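Local coordinates for malate dehydrogenase (Entamoeba histolytica, PDB 3I0P), which probably catalyses the NAD-dependent interconversion of malate and oxaloacetate, at residues G169-E174 with R295-F300; Y195-K200 with P345-N350; H269-K274 with G278-G283. All coordinates share one frame; numbering follows the deposited sequence.

Contact 1: G169-E174 with R295-F300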
loop_
_atom_site.group_PDB
_atom_site.type_symbol
_atom_site.label_atom_id
_atom_site.label_comp_id
_atom_site.label_asym_id
_atom_site.label_seq_id
_atom_site.Cartn_x
_atom_site.Cartn_y
_atom_site.Cartn_z
ATOM N N GLY A 169 -3.198 7.750 -7.399
ATOM C CA GLY A 169 -4.099 8.319 -8.407
ATOM C C GLY A 169 -4.047 7.524 -9.698
ATOM O O GLY A 169 -2.973 7.292 -10.246
ATOM N N ILE A 170 -5.205 7.090 -10.183
ATOM C CA ILE A 170 -5.267 6.254 -11.376
ATOM C C ILE A 170 -6.310 6.795 -12.351
ATOM O O ILE A 170 -7.468 7.022 -11.962
ATOM C CB ILE A 170 -5.588 4.773 -11.013
ATOM C CG1 ILE A 170 -4.422 4.149 -10.229
ATOM C CG2 ILE A 170 -5.929 3.959 -12.276
ATOM C CD1 ILE A 170 -4.766 2.899 -9.474
ATOM N N PRO A 171 -5.914 7.009 -13.624
ATOM C CA PRO A 171 -6.865 7.493 -14.631
ATOM C C PRO A 171 -8.117 6.610 -14.728
ATOM O O PRO A 171 -8.036 5.380 -14.582
ATOM C CB PRO A 171 -6.057 7.438 -15.927
ATOM C CG PRO A 171 -4.652 7.579 -15.497
ATOM C CD PRO A 171 -4.555 6.870 -14.177
ATOM N N SER A 172 -9.260 7.251 -14.960
ATOM C CA SER A 172 -10.558 6.583 -14.971
ATOM C C SER A 172 -11.365 7.096 -16.166
ATOM O O SER A 172 -11.048 8.165 -16.711
ATOM C CB SER A 172 -11.292 6.894 -13.671
ATOM O OG SER A 172 -12.546 6.243 -13.612
ATOM N N ASP A 173 -12.393 6.354 -16.587
ATOM C CA ASP A 173 -13.243 6.836 -17.682
ATOM C C ASP A 173 -14.476 7.515 -17.126
ATOM O O ASP A 173 -15.382 7.887 -17.868
ATOM C CB ASP A 173 -13.599 5.730 -18.695
ATOM C CG ASP A 173 -14.668 4.763 -18.192
ATOM O OD1 ASP A 173 -14.960 4.716 -16.973
ATOM O OD2 ASP A 173 -15.225 4.017 -19.030
ATOM N N GLU A 174 -14.496 7.665 -15.808
ATOM C CA GLU A 174 -15.555 8.368 -15.119
ATOM C C GLU A 174 -15.209 9.859 -15.002
ATOM O O GLU A 174 -14.189 10.303 -15.537
ATOM C CB GLU A 174 -15.770 7.735 -13.752
ATOM C CG GLU A 174 -15.944 6.237 -13.820
ATOM C CD GLU A 174 -16.287 5.632 -12.484
ATOM O OE1 GLU A 174 -15.442 5.703 -11.561
ATOM O OE2 GLU A 174 -17.404 5.071 -12.358
ATOM N N ARG A 295 -0.609 0.018 -22.430
ATOM C CA ARG A 295 -1.891 -0.151 -23.079
ATOM C C ARG A 295 -2.395 1.226 -23.491
ATOM O O ARG A 295 -1.984 2.240 -22.911
ATOM C CB ARG A 295 -2.869 -0.805 -22.099
ATOM C CG ARG A 295 -4.267 -1.040 -22.619
ATOM C CD ARG A 295 -5.141 -1.558 -21.519
ATOM N NE ARG A 295 -6.413 -2.088 -22.009
ATOM C CZ ARG A 295 -7.287 -2.741 -21.247
ATOM N NH1 ARG A 295 -7.029 -2.944 -19.962
ATOM N NH2 ARG A 295 -8.414 -3.200 -21.769
ATOM N N ASP A 296 -3.261 1.244 -24.510
ATOM C CA ASP A 296 -4.050 2.409 -24.900
ATOM C C ASP A 296 -4.687 3.046 -23.664
ATOM O O ASP A 296 -5.249 2.332 -22.826
ATOM C CB ASP A 296 -5.163 1.970 -25.866
ATOM C CG ASP A 296 -5.946 3.150 -26.441
ATOM O OD1 ASP A 296 -5.457 3.762 -27.420
ATOM O OD2 ASP A 296 -7.045 3.459 -25.912
ATOM N N LEU A 297 -4.615 4.374 -23.561
ATOM C CA LEU A 297 -5.118 5.084 -22.376
ATOM C C LEU A 297 -6.621 4.945 -22.152
ATOM O O LEU A 297 -7.063 4.643 -21.039
ATOM C CB LEU A 297 -4.720 6.567 -22.411
ATOM C CG LEU A 297 -5.078 7.480 -21.231
ATOM C CD1 LEU A 297 -4.787 6.854 -19.864
ATOM C CD2 LEU A 297 -4.342 8.799 -21.374
ATOM N N ASN A 298 -7.400 5.165 -23.208
ATOM C CA ASN A 298 -8.860 5.088 -23.114
ATOM C C ASN A 298 -9.347 3.682 -22.856
ATOM O O ASN A 298 -10.339 3.485 -22.150
ATOM C CB ASN A 298 -9.529 5.674 -24.360
ATOM C CG ASN A 298 -9.403 7.181 -24.420
ATOM O OD1 ASN A 298 -9.790 7.888 -23.479
ATOM N ND2 ASN A 298 -8.844 7.683 -25.511
ATOM N N GLU A 299 -8.635 2.709 -23.415
ATOM C CA GLU A 299 -8.954 1.309 -23.189
ATOM C C GLU A 299 -8.689 0.972 -21.717
ATOM O O GLU A 299 -9.497 0.283 -21.082
ATOM C CB GLU A 299 -8.140 0.422 -24.135
ATOM C CG GLU A 299 -8.953 -0.629 -24.885
ATOM C CD GLU A 299 -8.061 -1.727 -25.481
ATOM O OE1 GLU A 299 -7.255 -1.400 -26.390
ATOM O OE2 GLU A 299 -8.166 -2.909 -25.040
ATOM N N PHE A 300 -7.579 1.496 -21.180
ATOM C CA PHE A 300 -7.242 1.389 -19.754
ATOM C C PHE A 300 -8.241 2.117 -18.851
ATOM O O PHE A 300 -8.701 1.550 -17.853
ATOM C CB PHE A 300 -5.826 1.914 -19.495
ATOM C CG PHE A 300 -5.486 2.073 -18.029
ATOM C CD1 PHE A 300 -4.781 1.076 -17.351
ATOM C CD2 PHE A 300 -5.857 3.222 -17.330
ATOM C CE1 PHE A 300 -4.456 1.217 -16.005
ATOM C CE2 PHE A 300 -5.543 3.365 -15.979
ATOM C CZ PHE A 300 -4.836 2.360 -15.316
#

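Contact 2: Y195-K200 with P345-N350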
loop_
_atom_site.group_PDB
_atom_site.type_symbol
_atom_site.label_atom_id
_atom_site.label_comp_id
_atom_site.label_asym_id
_atom_site.label_seq_id
_atom_site.Cartn_x
_atom_site.Cartn_y
_atom_site.Cartn_z
ATOM N N TYR A 195 -12.472 16.696 15.944
ATOM C CA TYR A 195 -13.417 16.165 16.932
ATOM C C TYR A 195 -13.468 16.960 18.257
ATOM O O TYR A 195 -14.527 17.034 18.890
ATOM C CB TYR A 195 -13.161 14.674 17.167
ATOM C CG TYR A 195 -13.841 13.766 16.160
ATOM C CD1 TYR A 195 -13.803 14.050 14.796
ATOM C CD2 TYR A 195 -14.511 12.612 16.573
ATOM C CE1 TYR A 195 -14.423 13.220 13.872
ATOM C CE2 TYR A 195 -15.131 11.772 15.654
ATOM C CZ TYR A 195 -15.081 12.086 14.305
ATOM O OH TYR A 195 -15.687 11.270 13.383
ATOM N N VAL A 196 -12.341 17.551 18.662
ATOM C CA VAL A 196 -12.327 18.501 19.772
ATOM C C VAL A 196 -13.194 19.717 19.429
ATOM O O VAL A 196 -14.076 20.096 20.213
ATOM C CB VAL A 196 -10.889 18.962 20.142
ATOM C CG1 VAL A 196 -10.913 20.241 20.980
ATOM C CG2 VAL A 196 -10.160 17.875 20.895
ATOM N N ARG A 197 -12.949 20.303 18.253
ATOM C CA ARG A 197 -13.643 21.516 17.812
ATOM C C ARG A 197 -15.165 21.391 17.872
ATOM O O ARG A 197 -15.836 22.273 18.410
ATOM C CB ARG A 197 -13.197 21.935 16.406
ATOM C CG ARG A 197 -14.150 22.924 15.732
ATOM C CD ARG A 197 -13.553 23.578 14.494
ATOM N NE ARG A 197 -13.294 22.649 13.385
ATOM C CZ ARG A 197 -14.224 22.093 12.602
ATOM N NH1 ARG A 197 -15.525 22.327 12.794
ATOM N NH2 ARG A 197 -13.845 21.280 11.619
ATOM N N MET A 198 -15.706 20.303 17.327
ATOM C CA MET A 198 -17.157 20.101 17.332
ATOM C C MET A 198 -17.662 19.284 18.533
ATOM O O MET A 198 -18.854 18.974 18.625
ATOM C CB MET A 198 -17.660 19.533 15.991
ATOM C CG MET A 198 -16.886 18.341 15.443
ATOM S SD MET A 198 -17.474 17.796 13.819
ATOM C CE MET A 198 -17.286 19.287 12.829
ATOM N N GLY A 199 -16.754 18.955 19.449
ATOM C CA GLY A 199 -17.103 18.244 20.682
ATOM C C GLY A 199 -17.774 16.890 20.493
ATOM O O GLY A 199 -18.854 16.638 21.040
ATOM N N LYS A 200 -17.143 16.023 19.703
ATOM C CA LYS A 200 -17.578 14.633 19.589
ATOM C C LYS A 200 -16.508 13.740 20.211
ATOM O O LYS A 200 -15.361 14.165 20.381
ATOM C CB LYS A 200 -17.824 14.249 18.126
ATOM N N PRO A 345 -16.127 26.968 9.965
ATOM C CA PRO A 345 -16.332 27.265 11.384
ATOM C C PRO A 345 -16.012 28.717 11.692
ATOM O O PRO A 345 -15.321 29.378 10.912
ATOM C CB PRO A 345 -15.316 26.361 12.079
ATOM C CG PRO A 345 -15.144 25.221 11.151
ATOM C CD PRO A 345 -15.239 25.803 9.773
ATOM N N LEU A 346 -16.524 29.194 12.827
ATOM C CA LEU A 346 -16.355 30.575 13.278
ATOM C C LEU A 346 -14.899 30.911 13.577
ATOM O O LEU A 346 -14.440 32.022 13.296
ATOM C CB LEU A 346 -17.193 30.815 14.529
ATOM C CG LEU A 346 -17.903 32.176 14.609
ATOM C CD1 LEU A 346 -19.311 32.094 13.951
ATOM C CD2 LEU A 346 -17.969 32.712 16.079
ATOM N N VAL A 347 -14.170 29.949 14.139
ATOM C CA VAL A 347 -12.735 30.126 14.398
ATOM C C VAL A 347 -11.970 30.470 13.117
ATOM O O VAL A 347 -11.101 31.335 13.137
ATOM C CB VAL A 347 -12.104 28.910 15.174
ATOM C CG1 VAL A 347 -12.154 27.616 14.356
ATOM C CG2 VAL A 347 -10.674 29.224 15.617
ATOM N N THR A 348 -12.318 29.815 12.007
ATOM C CA THR A 348 -11.638 30.014 10.720
ATOM C C THR A 348 -11.964 31.400 10.178
ATOM O O THR A 348 -11.070 32.132 9.726
ATOM C CB THR A 348 -12.020 28.930 9.670
ATOM O OG1 THR A 348 -11.902 27.625 10.246
ATOM C CG2 THR A 348 -11.106 29.000 8.463
ATOM N N ILE A 349 -13.244 31.755 10.238
ATOM C CA ILE A 349 -13.696 33.081 9.846
ATOM C C ILE A 349 -12.893 34.145 10.583
ATOM O O ILE A 349 -12.401 35.102 9.975
ATOM C CB ILE A 349 -15.216 33.271 10.114
ATOM C CG1 ILE A 349 -16.042 32.279 9.284
ATOM C CG2 ILE A 349 -15.647 34.710 9.828
ATOM C CD1 ILE A 349 -15.847 32.390 7.778
ATOM N N ASN A 350 -12.746 33.954 11.893
ATOM C CA ASN A 350 -12.010 34.889 12.739
ATOM C C ASN A 350 -10.512 34.905 12.447
ATOM O O ASN A 350 -9.886 35.975 12.442
ATOM C CB ASN A 350 -12.337 34.647 14.217
ATOM C CG ASN A 350 -13.800 34.963 14.538
ATOM O OD1 ASN A 350 -14.388 35.883 13.961
ATOM N ND2 ASN A 350 -14.396 34.195 15.443
#

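Contact 3: H269-K274 with G278-G283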
loop_
_atom_site.group_PDB
_atom_site.type_symbol
_atom_site.label_atom_id
_atom_site.label_comp_id
_atom_site.label_asym_id
_atom_site.label_seq_id
_atom_site.Cartn_x
_atom_site.Cartn_y
_atom_site.Cartn_z
ATOM N N HIS A 269 13.398 11.663 14.826
ATOM C CA HIS A 269 14.309 12.746 14.430
ATOM C C HIS A 269 13.601 13.978 13.877
ATOM O O HIS A 269 14.148 15.070 13.922
ATOM C CB HIS A 269 15.355 12.264 13.429
ATOM C CG HIS A 269 16.223 11.160 13.951
ATOM N ND1 HIS A 269 17.411 11.394 14.610
ATOM C CD2 HIS A 269 16.073 9.814 13.908
ATOM C CE1 HIS A 269 17.958 10.239 14.946
ATOM N NE2 HIS A 269 17.167 9.265 14.531
ATOM N N ILE A 270 12.395 13.815 13.345
ATOM C CA ILE A 270 11.657 14.968 12.835
ATOM C C ILE A 270 11.417 15.986 13.967
ATOM O O ILE A 270 11.844 17.139 13.863
ATOM C CB ILE A 270 10.339 14.571 12.102
ATOM C CG1 ILE A 270 10.654 13.759 10.842
ATOM C CG2 ILE A 270 9.549 15.819 11.723
ATOM C CD1 ILE A 270 9.511 12.928 10.297
ATOM N N GLU A 271 10.763 15.539 15.041
ATOM C CA GLU A 271 10.483 16.377 16.200
ATOM C C GLU A 271 11.760 16.831 16.915
ATOM O O GLU A 271 11.896 18.011 17.270
ATOM C CB GLU A 271 9.540 15.653 17.163
ATOM C CG GLU A 271 9.328 16.329 18.526
ATOM C CD GLU A 271 8.748 17.741 18.431
ATOM O OE1 GLU A 271 7.936 18.013 17.514
ATOM O OE2 GLU A 271 9.098 18.578 19.292
ATOM N N GLU A 272 12.692 15.900 17.107
ATOM C CA GLU A 272 13.975 16.189 17.761
ATOM C C GLU A 272 14.774 17.298 17.077
ATOM O O GLU A 272 15.313 18.175 17.757
ATOM C CB GLU A 272 14.816 14.919 17.907
ATOM C CG GLU A 272 14.329 14.015 19.035
ATOM C CD GLU A 272 15.060 12.679 19.113
ATOM O OE1 GLU A 272 16.187 12.554 18.574
ATOM O OE2 GLU A 272 14.495 11.749 19.734
ATOM N N GLU A 273 14.843 17.257 15.745
ATOM C CA GLU A 273 15.551 18.285 14.975
ATOM C C GLU A 273 14.778 19.615 14.897
ATOM O O GLU A 273 15.390 20.668 14.678
ATOM C CB GLU A 273 15.919 17.794 13.568
ATOM C CG GLU A 273 16.881 16.621 13.525
ATOM C CD GLU A 273 18.228 16.912 14.173
ATOM O OE1 GLU A 273 19.008 17.715 13.616
ATOM O OE2 GLU A 273 18.511 16.316 15.234
ATOM N N LYS A 274 13.450 19.560 15.065
ATOM C CA LYS A 274 12.631 20.775 15.167
ATOM C C LYS A 274 12.895 21.487 16.503
ATOM O O LYS A 274 12.895 22.723 16.567
ATOM C CB LYS A 274 11.135 20.476 14.975
ATOM C CG LYS A 274 10.172 21.650 15.303
ATOM C CD LYS A 274 9.479 21.452 16.657
ATOM C CE LYS A 274 9.337 22.748 17.470
ATOM N NZ LYS A 274 8.028 23.442 17.347
ATOM N N GLY A 278 14.176 24.670 15.051
ATOM C CA GLY A 278 12.947 25.449 14.955
ATOM C C GLY A 278 12.037 25.075 13.792
ATOM O O GLY A 278 10.945 25.616 13.679
ATOM N N LYS A 279 12.481 24.140 12.947
ATOM C CA LYS A 279 11.796 23.790 11.698
ATOM C C LYS A 279 11.511 22.284 11.577
ATOM O O LYS A 279 12.407 21.462 11.808
ATOM C CB LYS A 279 12.655 24.220 10.504
ATOM C CG LYS A 279 13.141 25.670 10.536
ATOM C CD LYS A 279 14.267 25.890 9.544
ATOM C CE LYS A 279 14.737 27.336 9.544
ATOM N NZ LYS A 279 15.210 27.723 8.171
ATOM N N PHE A 280 10.273 21.926 11.212
ATOM C CA PHE A 280 9.926 20.536 10.866
ATOM C C PHE A 280 10.453 20.208 9.486
ATOM O O PHE A 280 9.921 20.702 8.495
ATOM C CB PHE A 280 8.416 20.293 10.901
ATOM C CG PHE A 280 7.839 20.251 12.291
ATOM C CD1 PHE A 280 8.081 19.161 13.131
ATOM C CD2 PHE A 280 7.056 21.300 12.760
ATOM C CE1 PHE A 280 7.552 19.120 14.417
ATOM C CE2 PHE A 280 6.521 21.275 14.040
ATOM C CZ PHE A 280 6.762 20.184 14.874
ATOM N N SER A 281 11.500 19.379 9.428
ATOM C CA SER A 281 12.127 19.000 8.166
ATOM C C SER A 281 11.781 17.544 7.844
ATOM O O SER A 281 12.087 16.644 8.626
ATOM C CB SER A 281 13.633 19.241 8.230
ATOM O OG SER A 281 14.296 18.852 7.042
ATOM N N LEU A 282 11.141 17.345 6.685
ATOM C CA LEU A 282 10.454 16.093 6.303
ATOM C C LEU A 282 10.898 15.587 4.932
ATOM O O LEU A 282 11.520 16.321 4.160
ATOM C CB LEU A 282 8.944 16.333 6.208
ATOM C CG LEU A 282 8.103 16.731 7.412
ATOM C CD1 LEU A 282 6.737 17.146 6.932
ATOM C CD2 LEU A 282 7.969 15.602 8.378
ATOM N N GLY A 283 10.534 14.344 4.625
ATOM C CA GLY A 283 10.729 13.788 3.296
ATOM C C GLY A 283 9.420 13.455 2.594
ATOM O O GLY A 283 8.363 13.331 3.245
HETATM O O HOH W 1 12.627 18.432 11.801
#

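Contact 1: G169-E174 with R295-F300
I170 meets F300 at the outer end of the phenyl ring. Its CG2 methyl lies at the ring edge, near the ring plane, with CG2 3.6 Å from F300 CZ. This branch is anti to the backbone N of I170. The two side chains cross at about a right angle. P171 follows as strand 166-170 ends and meets the same ring. P171 O comes to 3.5 Å from F300 CE2, obliquely to the ring, and P171 CD is 4.1 Å from that carbon. P171 CB touches both F300 CE2, at 4.1 Å, and L297 CD1 in the first turn of the helix, at 4.2 Å. F300 can reach both residues because its CG is anti to the backbone N (chi1 170°). S172 does not touch 295-300; its side chain packs on V304, a later residue of the helix. Its OG accepts from E174 N at 3.3 Å, forming an ST turn. D173 forms a salt bridge with R309 and E174 one with R312, both further along helix 297-312. D296 caps the start of that helix, where its OD2 accepts from E299 N at 3.1 Å through the anti lone pair. The second subunit adds its I256 against I170 and its C260 against F300, so the contact borders the dimer interface. The chemistry across the two segments is largely apolar, with no hydrogen bond between them. The strand end and the helix start are therefore joined here by packing round one ring, while charged pairs beyond it tie the turn to later parts of the helix.

Contact 2: Y195-K200 with P345-N350
R197 lays one face of its guanidinium against the ring of P345. P345 CG is the atom that touches this face. It sits offset toward the rim of the group, 3.3 Å from R197 NH1 and 3.6 Å from R197 CZ. The two side chains cross at about a right angle. R197 starts with CG anti to the backbone N and then bends at chi3 (66°), which turns the flat group onto the proline. The aliphatic part of the same arginine supplies the remaining packing. R197 CD is 4.1 Å from P345 CB, and it is 4.3 Å from V347 CG1 in the first turn of the second helix. No hydrogen bond links the two segments. Each has a helix terminus fixed by its own backbone bonds. Helix 189-197 closes in a Schellman motif: K200 N donates to Y195 O at 2.9 Å and G199 N to V196 O at 3.0 Å, with G199 at positive phi. P345 holds the N-cap position of helix 346-359. That helix follows strand 342-345, which pairs antiparallel with strand 6-9. P345 O accepts from I349 N at 3.2 Å and, more weakly, from T348 N. The contact thus sets the C-terminal end of one helix against the N-terminal end of another. It is a small contact on the protein surface. Q53 touches R197, P345 and T348, and so packs against both segments. Y195 and V196 rest on P218 of helix 218-224, while I349 packs on K7 and V9 of strand 6-9.

Contact 3: H269-K274 with G278-G283
K274 lies along one face of the F280 ring. Its CB is 3.6 Å from K279 O and 3.8 Å from F280 CD1. With CG anti to the backbone N (chi1 170°), the chain then passes over the ring. CG stands 3.6 Å from the ring centroid and only 8° off the normal, a CH-pi contact. CD moves on toward the far end of the ring, 3.5 Å from F280 CZ. The ring edge meets other residues. I270 CG2 lies near the ring plane, as does E271 OE1, which is 3.3 Å from F280 CE1. The same oxygen forms a salt bridge with R148. I270 also packs its CD1 against L282 CD2 at 3.6 Å. G278 N donates to K274 O at 2.8 Å, an i to i+4 bond that closes the last helical turn; G278 then leaves the helix with positive phi. A water bridges the segments: it donates to I270 O and K279 O and accepts from S281 N. In the fold, this is the tight return from helix 269-277 into strand 282-290, which runs antiparallel between strands 113-121 and 139-145 of the mixed sheet.

In the fold
The three contacts are separate and none touches another. Contacts 1 and 2 have centres about 40 Å apart, on opposite sides of the chain's centre. Contact 1 lies about 39 Å from contact 3, centre to centre, yet both reach the same mixed sheet. Strand 282-290 leaves contact 3 and is followed by helix 297-312, which begins in contact 1. Contact 3 is nested in the chain loops closed by contacts 1 and 2, whose segments alternate. Of the three it comes closest to a bound NAD, about 6 Å from the L282 side chain. The I170 side chain lies about 11 Å, and the R197 side chain about 13 Å, from a bound NAD, not necessarily the same.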